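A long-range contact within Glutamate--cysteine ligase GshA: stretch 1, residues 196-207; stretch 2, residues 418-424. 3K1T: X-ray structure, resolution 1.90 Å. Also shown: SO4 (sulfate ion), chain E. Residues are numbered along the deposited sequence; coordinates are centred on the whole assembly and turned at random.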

# COMPACT_ATOMS: atom_id res chain seq x y z
N ILE A 196 9.45 -17.70 -8.04
CA ILE A 196 8.23 -16.95 -7.76
C ILE A 196 7.49 -16.73 -9.07
O ILE A 196 7.99 -16.07 -9.97
CB ILE A 196 8.53 -15.58 -7.12
CG1 ILE A 196 9.36 -15.73 -5.83
CG2 ILE A 196 7.17 -14.80 -6.88
CD1 ILE A 196 10.09 -14.47 -5.36
N PRO A 197 6.30 -17.31 -9.22
CA PRO A 197 5.62 -18.27 -8.36
C PRO A 197 6.40 -19.59 -8.30
O PRO A 197 7.20 -19.86 -9.19
CB PRO A 197 4.28 -18.48 -9.07
CG PRO A 197 4.49 -18.08 -10.46
CD PRO A 197 5.55 -17.06 -10.48
N PRO A 198 6.16 -20.41 -7.26
CA PRO A 198 7.01 -21.58 -7.14
C PRO A 198 6.53 -22.75 -7.99
O PRO A 198 5.91 -23.68 -7.47
CB PRO A 198 6.96 -21.89 -5.64
CG PRO A 198 5.60 -21.43 -5.22
CD PRO A 198 5.38 -20.16 -6.03
N LEU A 199 6.88 -22.75 -9.27
CA LEU A 199 6.46 -23.80 -10.18
C LEU A 199 7.42 -24.99 -10.09
O LEU A 199 8.64 -24.82 -9.88
CB LEU A 199 6.43 -23.27 -11.62
CG LEU A 199 5.71 -21.93 -11.85
CD1 LEU A 199 5.81 -21.58 -13.34
CD2 LEU A 199 4.24 -21.98 -11.41
N HIS A 200 6.86 -26.17 -10.32
CA HIS A 200 7.59 -27.45 -10.39
C HIS A 200 7.28 -28.19 -11.70
O HIS A 200 6.18 -28.01 -12.25
CB HIS A 200 7.12 -28.34 -9.24
CG HIS A 200 7.27 -27.69 -7.90
ND1 HIS A 200 8.48 -27.61 -7.25
CD2 HIS A 200 6.37 -27.08 -7.10
CE1 HIS A 200 8.32 -26.96 -6.11
NE2 HIS A 200 7.05 -26.63 -6.00
N ALA A 201 8.24 -29.01 -12.16
CA ALA A 201 8.08 -29.86 -13.35
C ALA A 201 6.68 -30.49 -13.30
O ALA A 201 6.28 -31.00 -12.27
CB ALA A 201 9.18 -30.98 -13.41
N GLY A 202 5.94 -30.43 -14.40
CA GLY A 202 4.57 -30.93 -14.43
C GLY A 202 3.62 -29.75 -14.63
O GLY A 202 2.52 -29.91 -15.14
N TRP A 203 4.07 -28.56 -14.20
CA TRP A 203 3.30 -27.32 -14.33
C TRP A 203 2.63 -27.21 -15.68
O TRP A 203 1.42 -26.99 -15.78
CB TRP A 203 4.25 -26.13 -14.11
CG TRP A 203 3.77 -24.83 -14.66
CD1 TRP A 203 4.29 -24.15 -15.75
CD2 TRP A 203 2.68 -24.07 -14.19
NE1 TRP A 203 3.58 -22.99 -15.94
CE2 TRP A 203 2.59 -22.92 -15.00
CE3 TRP A 203 1.78 -24.24 -13.14
CZ2 TRP A 203 1.63 -21.96 -14.79
CZ3 TRP A 203 0.83 -23.29 -12.94
CH2 TRP A 203 0.76 -22.16 -13.75
N ALA A 204 3.42 -27.37 -16.74
CA ALA A 204 2.96 -27.04 -18.10
C ALA A 204 1.97 -28.07 -18.68
O ALA A 204 1.32 -27.78 -19.68
CB ALA A 204 4.17 -26.84 -19.06
N THR A 205 1.90 -29.24 -18.06
CA THR A 205 0.97 -30.28 -18.51
C THR A 205 -0.07 -30.57 -17.41
O THR A 205 -0.70 -31.62 -17.41
CB THR A 205 1.72 -31.60 -18.88
OG1 THR A 205 2.55 -31.96 -17.78
CG2 THR A 205 2.58 -31.40 -20.11
N ARG A 206 -0.24 -29.64 -16.49
CA ARG A 206 -1.29 -29.77 -15.47
C ARG A 206 -2.69 -29.80 -16.12
O ARG A 206 -2.87 -29.43 -17.29
CB ARG A 206 -1.20 -28.60 -14.48
CG ARG A 206 -1.72 -27.26 -15.06
CD ARG A 206 -1.41 -26.04 -14.20
NE ARG A 206 -1.92 -24.79 -14.82
CZ ARG A 206 -1.37 -24.17 -15.85
NH1 ARG A 206 -0.23 -24.60 -16.39
NH2 ARG A 206 -1.93 -23.08 -16.37
N ARG A 207 -3.70 -30.20 -15.35
CA ARG A 207 -5.06 -30.25 -15.88
C ARG A 207 -5.63 -28.85 -15.76
O ARG A 207 -5.98 -28.38 -14.66
CB ARG A 207 -5.92 -31.26 -15.11
CG ARG A 207 -7.31 -31.43 -15.74
CD ARG A 207 -8.09 -32.55 -15.14
NE ARG A 207 -8.27 -32.37 -13.70
CZ ARG A 207 -8.94 -33.22 -12.92
NH1 ARG A 207 -9.49 -34.31 -13.43
NH2 ARG A 207 -9.05 -32.98 -11.61
N ILE A 418 -5.57 -20.89 -4.69
CA ILE A 418 -6.04 -22.22 -4.26
C ILE A 418 -5.58 -23.29 -5.27
O ILE A 418 -4.96 -24.30 -4.88
CB ILE A 418 -7.57 -22.23 -4.03
CG1 ILE A 418 -7.93 -21.32 -2.85
CG2 ILE A 418 -8.08 -23.69 -3.81
CD1 ILE A 418 -9.45 -21.00 -2.69
N GLU A 419 -5.86 -23.07 -6.55
CA GLU A 419 -5.42 -23.96 -7.61
C GLU A 419 -3.92 -24.28 -7.53
O GLU A 419 -3.54 -25.45 -7.61
CB GLU A 419 -5.73 -23.34 -8.97
CG GLU A 419 -5.36 -24.14 -10.22
CD GLU A 419 -5.37 -23.28 -11.52
OE1 GLU A 419 -5.73 -22.07 -11.49
OE2 GLU A 419 -5.01 -23.82 -12.58
N LEU A 420 -3.08 -23.25 -7.43
CA LEU A 420 -1.63 -23.41 -7.40
C LEU A 420 -1.17 -24.16 -6.13
O LEU A 420 -0.29 -25.00 -6.20
CB LEU A 420 -0.93 -22.03 -7.53
CG LEU A 420 0.59 -21.92 -7.77
CD1 LEU A 420 0.98 -22.42 -9.17
CD2 LEU A 420 1.13 -20.46 -7.57
N GLN A 421 -1.80 -23.90 -4.98
CA GLN A 421 -1.49 -24.64 -3.75
C GLN A 421 -1.74 -26.13 -3.94
O GLN A 421 -0.99 -26.93 -3.42
CB GLN A 421 -2.32 -24.17 -2.56
CG GLN A 421 -1.94 -22.80 -2.07
CD GLN A 421 -2.20 -22.55 -0.59
OE1 GLN A 421 -2.75 -23.39 0.15
NE2 GLN A 421 -1.80 -21.35 -0.14
N GLU A 422 -2.78 -26.46 -4.70
CA GLU A 422 -3.25 -27.84 -4.88
C GLU A 422 -2.51 -28.61 -6.00
O GLU A 422 -2.71 -29.81 -6.17
CB GLU A 422 -4.79 -27.86 -5.08
CG GLU A 422 -5.56 -27.42 -3.82
CD GLU A 422 -7.09 -27.29 -3.99
OE1 GLU A 422 -7.59 -27.40 -5.14
OE2 GLU A 422 -7.80 -27.07 -2.97
N THR A 423 -1.64 -27.92 -6.75
CA THR A 423 -0.59 -28.61 -7.52
C THR A 423 0.65 -28.92 -6.64
O THR A 423 1.55 -29.64 -7.07
CB THR A 423 -0.13 -27.79 -8.77
OG1 THR A 423 0.64 -26.65 -8.36
CG2 THR A 423 -1.33 -27.34 -9.62
N ASP A 424 0.68 -28.34 -5.42
CA ASP A 424 1.69 -28.59 -4.36
C ASP A 424 2.85 -27.60 -4.39
O ASP A 424 3.67 -27.57 -3.47
CB ASP A 424 2.23 -30.04 -4.34
CG ASP A 424 1.12 -31.07 -4.18
OD1 ASP A 424 0.45 -31.08 -3.12
OD2 ASP A 424 0.93 -31.87 -5.12
S SO4 E . 12.20 -27.88 -8.08
O1 SO4 E . 12.05 -26.53 -7.55
O2 SO4 E . 10.90 -28.56 -8.04
O3 SO4 E . 12.67 -27.86 -9.46
O4 SO4 E . 13.12 -28.60 -7.21
O HOH W 1 -4.56 -23.21 -15.09
O HOH W 2 -4.47 -26.53 -12.98

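The contact is built around one side chain. Leu 420, in a helix, points its CA-to-CB bond toward the loop of residues 196-207 and has the largest area covered by it. With chi1 t and chi2 p, its two methyl groups reach different neighbours: CD2 lies 4.0 Å from CB of Pro 197, while CD1 lies 4.0 Å from CD2 of Leu 199 and 3.9 Å from CZ3 of Trp 203. A branched aliphatic tip suits this place, because it can fill a pocket lined by several apolar groups.

The loop side chains come to Leu 420 by different routes. Pro 197, preceded by a cis peptide bond, has its CA-to-CB bond toward the other stretch, which places CB itself at the contact. Leu 199 starts out pointing away, yet its m,t rotamer brings CD2 back to the contact. Trp 203 leaves the backbone sideways; chi1 t and chi2 near -110° carry the six-membered ring to the leucine, and its indole is long enough to span the gap.

Beside this apolar cluster the contact is ionic. The CA-to-CB bond of Arg 206 points toward the other stretch; chi1 is p, and the chain then runs extended through chi2 and chi3 (both t) before chi4 turns the guanidinium at -76°. NH1 thereby donates a 3.0 Å hydrogen bond to O of Trp 203, tying the side chain to its own loop, while NE forms a long salt bridge with OE2 of Glu 419, 3.9 Å away. The t,t conformation of Glu 419 extends its carboxylate to meet this charge. Water 1 bridges the pair, accepting from Arg 206 NH2 (2.9 Å) and donating to Glu 419 OE2 (2.6 Å).

No direct hydrogen bond crosses between the stretches, and they bury only 290 Å² in all, so apolar packing, charge and water share the work.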